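PDB 4EWG: beta-ketoacyl synthase from Burkholderia phymatum, which probably catalyses the condensation of acyl chains with malonyl-acyl-carrier protein, the chain-elongating step expected of a beta-ketoacyl-acyl-carrier-protein synthase. Local coordinates for residues Pro58-Pro63 and Met74-Met79; Thr256-Ile261 and Met355-Trp360. All coordinates share one frame; numbering follows the deposited sequence.

Interaction 1 of 2, residues Pro58-Pro63 and Met74-Met79; sequences PGFAQP and MGRVSM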
ATOM      1  N   PRO A  58       8.577 -26.155  -0.872  1.00 24.58           N
ATOM      2  CA  PRO A  58       9.417 -27.270  -1.368  1.00 26.36           C
ATOM      3  C   PRO A  58       9.673 -27.200  -2.861  1.00 27.02           C
ATOM      4  O   PRO A  58      10.636 -27.765  -3.339  1.00 29.54           O
ATOM      5  CB  PRO A  58       8.607 -28.524  -1.002  1.00 26.80           C
ATOM      6  CG  PRO A  58       7.198 -28.051  -0.864  1.00 26.07           C
ATOM      7  CD  PRO A  58       7.277 -26.613  -0.373  1.00 24.91           C
ATOM      8  N   GLY A  59       8.808 -26.516  -3.584  1.00 26.84           N
ATOM      9  CA  GLY A  59       9.024 -26.219  -5.006  1.00 27.15           C
ATOM     10  C   GLY A  59       7.884 -25.331  -5.477  1.00 26.89           C
ATOM     11  O   GLY A  59       6.953 -25.011  -4.717  1.00 27.32           O
ATOM     12  N   PHE A  60       7.980 -24.894  -6.709  1.00 25.99           N
ATOM     13  CA  PHE A  60       6.934 -24.145  -7.329  1.00 25.07           C
ATOM     14  C   PHE A  60       7.305 -24.084  -8.790  1.00 25.72           C
ATOM     15  O   PHE A  60       8.433 -23.777  -9.119  1.00 26.94           O
ATOM     16  CB  PHE A  60       6.859 -22.721  -6.742  1.00 23.02           C
ATOM     17  CG  PHE A  60       5.895 -21.823  -7.456  1.00 21.38           C
ATOM     18  CD1 PHE A  60       6.306 -21.068  -8.553  1.00 20.60           C
ATOM     19  CD2 PHE A  60       4.576 -21.733  -7.038  1.00 20.51           C
ATOM     20  CE1 PHE A  60       5.412 -20.273  -9.235  1.00 20.14           C
ATOM     21  CE2 PHE A  60       3.691 -20.912  -7.692  1.00 19.98           C
ATOM     22  CZ  PHE A  60       4.096 -20.180  -8.792  1.00 19.92           C
ATOM     23  N   ALA A  61       6.370 -24.390  -9.645  1.00 26.47           N
ATOM     24  CA  ALA A  61       6.523 -24.114 -11.063  1.00 28.56           C
ATOM     25  C   ALA A  61       5.232 -23.490 -11.548  1.00 28.96           C
ATOM     26  O   ALA A  61       4.135 -23.906 -11.154  1.00 27.28           O
ATOM     27  CB  ALA A  61       6.856 -25.371 -11.869  1.00 28.26           C
ATOM     28  N   GLN A  62       5.386 -22.456 -12.374  1.00 31.11           N
ATOM     29  CA  GLN A  62       4.250 -21.812 -13.032  1.00 31.35           C
ATOM     30  C   GLN A  62       3.415 -22.843 -13.692  1.00 30.48           C
ATOM     31  O   GLN A  62       3.957 -23.752 -14.298  1.00 32.13           O
ATOM     32  CB  GLN A  62       4.703 -20.917 -14.159  1.00 32.30           C
ATOM     33  CG  GLN A  62       5.510 -19.758 -13.711  1.00 33.42           C
ATOM     34  CD  GLN A  62       6.349 -19.251 -14.836  1.00 35.77           C
ATOM     35  OE1 GLN A  62       7.590 -19.072 -14.691  1.00 38.83           O
ATOM     36  NE2 GLN A  62       5.708 -19.046 -16.005  1.00 36.24           N
ATOM     37  N   PRO A  63       2.095 -22.695 -13.612  1.00 30.05           N
ATOM     38  CA  PRO A  63       1.233 -23.494 -14.459  1.00 30.61           C
ATOM     39  C   PRO A  63       1.621 -23.332 -15.908  1.00 30.63           C
ATOM     40  O   PRO A  63       1.996 -22.248 -16.329  1.00 30.65           O
ATOM     41  CB  PRO A  63      -0.155 -22.928 -14.182  1.00 30.15           C
ATOM     42  CG  PRO A  63      -0.049 -22.467 -12.772  1.00 30.09           C
ATOM     43  CD  PRO A  63       1.334 -21.914 -12.630  1.00 29.27           C
ATOM     44  N   MET A  74       5.948 -10.530 -13.759  1.00 19.34           N
ATOM     45  CA  MET A  74       5.936 -11.253 -12.476  1.00 19.27           C
ATOM     46  C   MET A  74       7.294 -11.830 -12.045  1.00 18.71           C
ATOM     47  O   MET A  74       7.872 -12.618 -12.768  1.00 17.77           O
ATOM     48  CB  MET A  74       5.009 -12.469 -12.574  1.00 20.15           C
ATOM     49  CG  MET A  74       3.625 -12.203 -13.114  1.00 20.73           C
ATOM     50  SD  MET A  74       2.608 -13.694 -12.964  1.00 22.28           S
ATOM     51  CE  MET A  74       1.255 -13.298 -14.067  1.00 20.89           C
ATOM     52  N   GLY A  75       7.765 -11.464 -10.847  1.00 17.45           N
ATOM     53  CA  GLY A  75       8.786 -12.254 -10.158  1.00 17.40           C
ATOM     54  C   GLY A  75       8.058 -13.267  -9.317  1.00 17.35           C
ATOM     55  O   GLY A  75       6.838 -13.378  -9.440  1.00 17.05           O
ATOM     56  N   ARG A  76       8.769 -13.973  -8.443  1.00 17.37           N
ATOM     57  CA  ARG A  76       8.176 -15.100  -7.735  1.00 18.24           C
ATOM     58  C   ARG A  76       6.987 -14.702  -6.872  1.00 17.10           C
ATOM     59  O   ARG A  76       5.954 -15.375  -6.871  1.00 17.16           O
ATOM     60  CB  ARG A  76       9.199 -15.833  -6.849  1.00 19.84           C
ATOM     61  CG  ARG A  76      10.089 -16.801  -7.596  1.00 22.20           C
ATOM     62  CD  ARG A  76      11.105 -17.512  -6.708  1.00 23.98           C
ATOM     63  NE  ARG A  76      10.560 -18.705  -5.990  1.00 26.32           N
ATOM     64  CZ  ARG A  76      10.265 -19.901  -6.562  1.00 27.32           C
ATOM     65  NH1 ARG A  76      10.409 -20.092  -7.891  1.00 27.40           N
ATOM     66  NH2 ARG A  76       9.791 -20.904  -5.802  1.00 26.90           N
ATOM     67  N   VAL A  77       7.137 -13.622  -6.118  1.00 15.56           N
ATOM     68  CA  VAL A  77       6.100 -13.228  -5.160  1.00 14.55           C
ATOM     69  C   VAL A  77       4.776 -12.957  -5.880  1.00 14.49           C
ATOM     70  O   VAL A  77       3.709 -13.311  -5.385  1.00 14.79           O
ATOM     71  CB  VAL A  77       6.543 -12.010  -4.308  1.00 13.62           C
ATOM     72  CG1 VAL A  77       6.723 -10.767  -5.175  1.00 12.87           C
ATOM     73  CG2 VAL A  77       5.540 -11.731  -3.180  1.00 12.98           C
ATOM     74  N   SER A  78       4.857 -12.333  -7.036  1.00 14.68           N
ATOM     75  CA  SER A  78       3.680 -12.061  -7.833  1.00 15.28           C
ATOM     76  C   SER A  78       3.160 -13.364  -8.443  1.00 15.68           C
ATOM     77  O   SER A  78       1.971 -13.569  -8.508  1.00 15.68           O
ATOM     78  CB  SER A  78       3.970 -11.012  -8.921  1.00 15.22           C
ATOM     79  OG  SER A  78       4.020  -9.712  -8.341  1.00 15.00           O
ATOM     80  N   MET A  79       4.060 -14.269  -8.833  1.00 16.71           N
ATOM     81  CA  MET A  79       3.619 -15.610  -9.279  1.00 17.50           C
ATOM     82  C   MET A  79       2.900 -16.383  -8.178  1.00 16.46           C
ATOM     83  O   MET A  79       1.854 -17.003  -8.431  1.00 16.38           O
ATOM     84  CB  MET A  79       4.768 -16.423  -9.830  1.00 19.75           C
ATOM     85  CG  MET A  79       5.314 -15.870 -11.120  1.00 21.35           C
ATOM     86  SD  MET A  79       6.375 -17.020 -11.989  1.00 27.43           S
ATOM     87  CE  MET A  79       7.783 -17.165 -10.870  1.00 24.33           C
TER
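Phe60 and Gln62 of an extended loop lie against Arg76 and Met79 in the first turn of a helix, the CA atoms of Gln62 and Met79 lying 7.3 Å apart and those of Phe60 and Arg76 9.1 Å apart. The helical turn opens behind Gly75 at its N-cap and closes its first backbone bond from Met79 N to Gly75 O at 3.0 Å. With chi1 at 173°, the Phe60 ring swings away from its own backbone N and across to the helix. There its far rim lies against the root of Met79, with Phe60 CE1 3.9 Å from Met79 CB. Phe60 CZ is also 3.9 Å from Met79 O, so the ring meets both the backbone and the side chain of one residue. Met79 carries its thioether past the ring to Gln62: Met79 SD sits 3.3 Å from Gln62 CG, a tight approach, shorter than a usual carbon-sulfur contact, and Gln62 CD and OE1 follow the sulfur a little farther off. Arg76 bends at chi3 (83°) and brings its guanidinium alongside the base of the aromatic side chain, Arg76 NH2 standing 3.6 Å from Phe60 CB. Its NE is hydrogen-bonded to Tyr80 OH one turn along the helix, which helps set the guanidinium in place, and Tyr80 also meets Phe60 ring to ring, edge-to-face. The contact lies at the surface, where the loop after strand 53-54 and before helix 68-71 runs along the start of helix 76-92; Phe60 and Pro63 reach on to Arg83, while Val77 of the same turn is buried against helix 146-154.

Interaction 2 of 2, residues Thr256-Ile261 and Met355-Trp360; sequences TIHAEI and MMKRNW
At the lead-in to strand 259-268 of the large mixed sheet, the chain meets the C-terminal end of helix 344-358, and His258 and Lys357 make the polar part of that join. Lys357 NZ donates a hydrogen bond of 3.1 Å to His258 ND1, arriving at the edge of the imidazole and 16° out of its plane. The lysine reaches it by bending at chi3 (81°): its CG and CD run past the carbonyl oxygen of His258, with Lys357 CG 4.0 Å from His258 O, and CE comes to the ring edge, in its plane, with Lys357 CE 3.8 Å from His258 ND1. On the other ring nitrogen, His258 NE2 is hydrogen-bonded to Asp91, so the buried imidazole is gripped at both nitrogens. A proton on NE2 would fit this pairing, and the carboxylate would probably make ND1 a stronger acceptor for the ammonium group. Beside the polar pair lies a small apolar contact, in which the terminal methyl of Met356 comes to the strand, Met356 CE 4.0 Å from Ala259 CB. Just beyond Lys357 the helix is closed off by Asn359 with positive phi (54°). Met355 O accepts both Arg358 N, at 3.0 Å, and Trp360 N, at 3.2 Å, and a weak bond runs from Asn359 N to Met356 O. This is a Schellman motif ending a helix that packs beside a strand of the central sheet, an arrangement in keeping with the layered alpha-beta architecture of the thiolase fold.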
ATOM      1  N   THR A 256     -21.140 -21.631  -2.236  1.00 19.43           N
ATOM      2  CA  THR A 256     -20.758 -22.262  -0.992  1.00 19.48           C
ATOM      3  C   THR A 256     -20.028 -21.210  -0.131  1.00 19.02           C
ATOM      4  O   THR A 256     -19.036 -20.668  -0.559  1.00 18.42           O
ATOM      5  CB  THR A 256     -19.810 -23.431  -1.225  1.00 19.40           C
ATOM      6  OG1 THR A 256     -20.486 -24.461  -1.920  1.00 20.50           O
ATOM      7  CG2 THR A 256     -19.314 -23.963   0.088  1.00 19.49           C
ATOM      8  N   ILE A 257     -20.548 -20.921   1.058  1.00 19.20           N
ATOM      9  CA  ILE A 257     -20.025 -19.830   1.894  1.00 19.13           C
ATOM     10  C   ILE A 257     -19.162 -20.403   3.013  1.00 19.18           C
ATOM     11  O   ILE A 257     -19.680 -21.169   3.827  1.00 19.68           O
ATOM     12  CB  ILE A 257     -21.184 -19.044   2.536  1.00 19.50           C
ATOM     13  CG1 ILE A 257     -22.003 -18.317   1.441  1.00 19.70           C
ATOM     14  CG2 ILE A 257     -20.642 -18.083   3.570  1.00 19.18           C
ATOM     15  CD1 ILE A 257     -23.339 -17.792   1.919  1.00 20.06           C
ATOM     16  N   HIS A 258     -17.868 -20.025   3.061  1.00 18.56           N
ATOM     17  CA  HIS A 258     -16.907 -20.608   4.015  1.00 18.36           C
ATOM     18  C   HIS A 258     -17.010 -19.993   5.380  1.00 18.53           C
ATOM     19  O   HIS A 258     -16.807 -20.657   6.380  1.00 18.71           O
ATOM     20  CB  HIS A 258     -15.467 -20.460   3.503  1.00 17.62           C
ATOM     21  CG  HIS A 258     -15.163 -21.294   2.266  1.00 17.79           C
ATOM     22  ND1 HIS A 258     -15.219 -22.646   2.265  1.00 18.15           N
ATOM     23  CD2 HIS A 258     -14.792 -20.920   0.985  1.00 17.36           C
ATOM     24  CE1 HIS A 258     -14.928 -23.106   1.052  1.00 18.35           C
ATOM     25  NE2 HIS A 258     -14.671 -22.048   0.256  1.00 17.87           N
ATOM     26  N   ALA A 259     -17.284 -18.701   5.422  1.00 18.66           N
ATOM     27  CA  ALA A 259     -17.381 -17.931   6.679  1.00 18.53           C
ATOM     28  C   ALA A 259     -17.906 -16.559   6.348  1.00 18.44           C
ATOM     29  O   ALA A 259     -18.018 -16.194   5.171  1.00 18.32           O
ATOM     30  CB  ALA A 259     -16.026 -17.816   7.365  1.00 18.46           C
ATOM     31  N   GLU A 260     -18.256 -15.804   7.386  1.00 18.92           N
ATOM     32  CA  GLU A 260     -18.624 -14.399   7.244  1.00 18.74           C
ATOM     33  C   GLU A 260     -17.609 -13.594   8.035  1.00 18.74           C
ATOM     34  O   GLU A 260     -17.204 -14.004   9.123  1.00 19.04           O
ATOM     35  CB  GLU A 260     -20.044 -14.133   7.777  1.00 19.21           C
ATOM     36  CG  GLU A 260     -20.419 -12.662   7.830  1.00 19.35           C
ATOM     37  CD  GLU A 260     -21.873 -12.405   8.214  1.00 20.02           C
ATOM     38  OE1 GLU A 260     -22.541 -13.307   8.776  1.00 20.99           O
ATOM     39  OE2 GLU A 260     -22.346 -11.290   7.957  1.00 19.83           O
ATOM     40  N   ILE A 261     -17.209 -12.450   7.496  1.00 18.43           N
ATOM     41  CA  ILE A 261     -16.309 -11.552   8.205  1.00 17.96           C
ATOM     42  C   ILE A 261     -17.174 -10.595   8.935  1.00 18.38           C
ATOM     43  O   ILE A 261     -18.027  -9.925   8.297  1.00 19.14           O
ATOM     44  CB  ILE A 261     -15.426 -10.727   7.267  1.00 17.71           C
ATOM     45  CG1 ILE A 261     -14.668 -11.627   6.305  1.00 17.81           C
ATOM     46  CG2 ILE A 261     -14.456  -9.851   8.079  1.00 17.22           C
ATOM     47  CD1 ILE A 261     -13.888 -10.819   5.272  1.00 17.92           C
ATOM     48  N   MET A 355      -9.861 -24.590   9.991  1.00 21.21           N
ATOM     49  CA  MET A 355      -9.891 -25.237  11.272  1.00 21.88           C
ATOM     50  C   MET A 355     -11.246 -25.039  11.937  1.00 22.87           C
ATOM     51  O   MET A 355     -11.825 -25.992  12.472  1.00 24.20           O
ATOM     52  CB  MET A 355      -8.777 -24.696  12.135  1.00 21.68           C
ATOM     53  CG  MET A 355      -7.410 -25.117  11.633  1.00 20.92           C
ATOM     54  SD  MET A 355      -6.086 -24.718  12.784  1.00 19.58           S
ATOM     55  CE  MET A 355      -6.189 -22.931  12.777  1.00 20.10           C
ATOM     56  N   MET A 356     -11.768 -23.824  11.880  1.00 22.84           N
ATOM     57  CA  MET A 356     -13.094 -23.532  12.439  1.00 23.53           C
ATOM     58  C   MET A 356     -14.160 -24.406  11.839  1.00 23.58           C
ATOM     59  O   MET A 356     -14.977 -24.917  12.561  1.00 23.64           O
ATOM     60  CB  MET A 356     -13.489 -22.058  12.235  1.00 23.74           C
ATOM     61  CG  MET A 356     -14.929 -21.747  12.629  1.00 24.16           C
ATOM     62  SD  MET A 356     -15.321 -20.001  12.704  1.00 24.53           S
ATOM     63  CE  MET A 356     -15.560 -19.554  10.990  1.00 23.83           C
ATOM     64  N   LYS A 357     -14.144 -24.580  10.514  1.00 23.86           N
ATOM     65  CA  LYS A 357     -15.162 -25.426   9.841  1.00 24.32           C
ATOM     66  C   LYS A 357     -15.130 -26.846  10.325  1.00 25.00           C
ATOM     67  O   LYS A 357     -16.150 -27.531  10.301  1.00 25.92           O
ATOM     68  CB  LYS A 357     -14.979 -25.455   8.335  1.00 24.55           C
ATOM     69  CG  LYS A 357     -15.493 -24.217   7.607  1.00 24.53           C
ATOM     70  CD  LYS A 357     -14.931 -24.136   6.191  1.00 24.40           C
ATOM     71  CE  LYS A 357     -15.681 -25.024   5.214  1.00 24.86           C
ATOM     72  NZ  LYS A 357     -14.905 -25.268   3.956  1.00 24.86           N
ATOM     73  N   ARG A 358     -13.973 -27.303  10.789  1.00 25.02           N
ATOM     74  CA  ARG A 358     -13.825 -28.701  11.155  1.00 25.59           C
ATOM     75  C   ARG A 358     -13.741 -28.969  12.638  1.00 26.26           C
ATOM     76  O   ARG A 358     -13.511 -30.106  13.046  1.00 27.33           O
ATOM     77  CB  ARG A 358     -12.611 -29.257  10.445  1.00 25.22           C
ATOM     78  CG  ARG A 358     -12.769 -29.150   8.951  1.00 24.88           C
ATOM     79  CD  ARG A 358     -11.523 -29.611   8.217  1.00 24.77           C
ATOM     80  NE  ARG A 358     -11.754 -29.645   6.773  1.00 24.55           N
ATOM     81  CZ  ARG A 358     -11.846 -28.572   5.981  1.00 24.14           C
ATOM     82  NH1 ARG A 358     -11.751 -27.318   6.460  1.00 23.60           N
ATOM     83  NH2 ARG A 358     -12.030 -28.742   4.691  1.00 24.18           N
ATOM     84  N   ASN A 359     -13.985 -27.953  13.462  1.00 26.52           N
ATOM     85  CA  ASN A 359     -13.871 -28.103  14.927  1.00 27.27           C
ATOM     86  C   ASN A 359     -12.532 -28.653  15.419  1.00 27.93           C
ATOM     87  O   ASN A 359     -12.464 -29.365  16.454  1.00 28.72           O
ATOM     88  CB  ASN A 359     -15.010 -28.993  15.462  1.00 28.44           C
ATOM     89  CG  ASN A 359     -16.374 -28.357  15.295  1.00 28.32           C
ATOM     90  OD1 ASN A 359     -16.494 -27.151  15.094  1.00 27.68           O
ATOM     91  ND2 ASN A 359     -17.408 -29.171  15.376  1.00 29.78           N
ATOM     92  N   TRP A 360     -11.465 -28.312  14.695  1.00 27.63           N
ATOM     93  CA  TRP A 360     -10.159 -28.938  14.901  1.00 27.72           C
ATOM     94  C   TRP A 360      -9.087 -27.895  14.837  1.00 26.87           C
ATOM     95  O   TRP A 360      -8.893 -27.237  13.808  1.00 26.45           O
ATOM     96  CB  TRP A 360      -9.969 -29.989  13.838  1.00 28.56           C
ATOM     97  CG  TRP A 360      -8.725 -30.783  13.954  1.00 29.52           C
ATOM     98  CD1 TRP A 360      -8.555 -32.013  14.597  1.00 30.62           C
ATOM     99  CD2 TRP A 360      -7.430 -30.464  13.368  1.00 29.75           C
ATOM    100  NE1 TRP A 360      -7.265 -32.451  14.472  1.00 31.02           N
ATOM    101  CE2 TRP A 360      -6.535 -31.556  13.736  1.00 30.85           C
ATOM    102  CE3 TRP A 360      -6.931 -29.406  12.597  1.00 29.13           C
ATOM    103  CZ2 TRP A 360      -5.195 -31.572  13.354  1.00 31.21           C
ATOM    104  CZ3 TRP A 360      -5.578 -29.432  12.215  1.00 29.46           C
ATOM    105  CH2 TRP A 360      -4.733 -30.489  12.584  1.00 30.01           C
TER

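In the fold
The two contacts follow one another along the chain, both segments of interaction 1 preceding those of interaction 2, and they are separate: their centres lie 28 Å apart and their nearest atoms about 18 Å. Each centre is about 17 Å from the centre of the chain. Helix 76-92 relates them, for its first turn supplies 76-79 while Asp91, near its far end, bonds the histidine of 256-261. Interaction 1 is a local surface contact within the N-terminal family region, whereas interaction 2 is buried and brings together parts of the C-terminal region 94 residues apart. One contact lays a surface loop against a helix; the other joins a helix end to the lead-in of a strand of the central sheet.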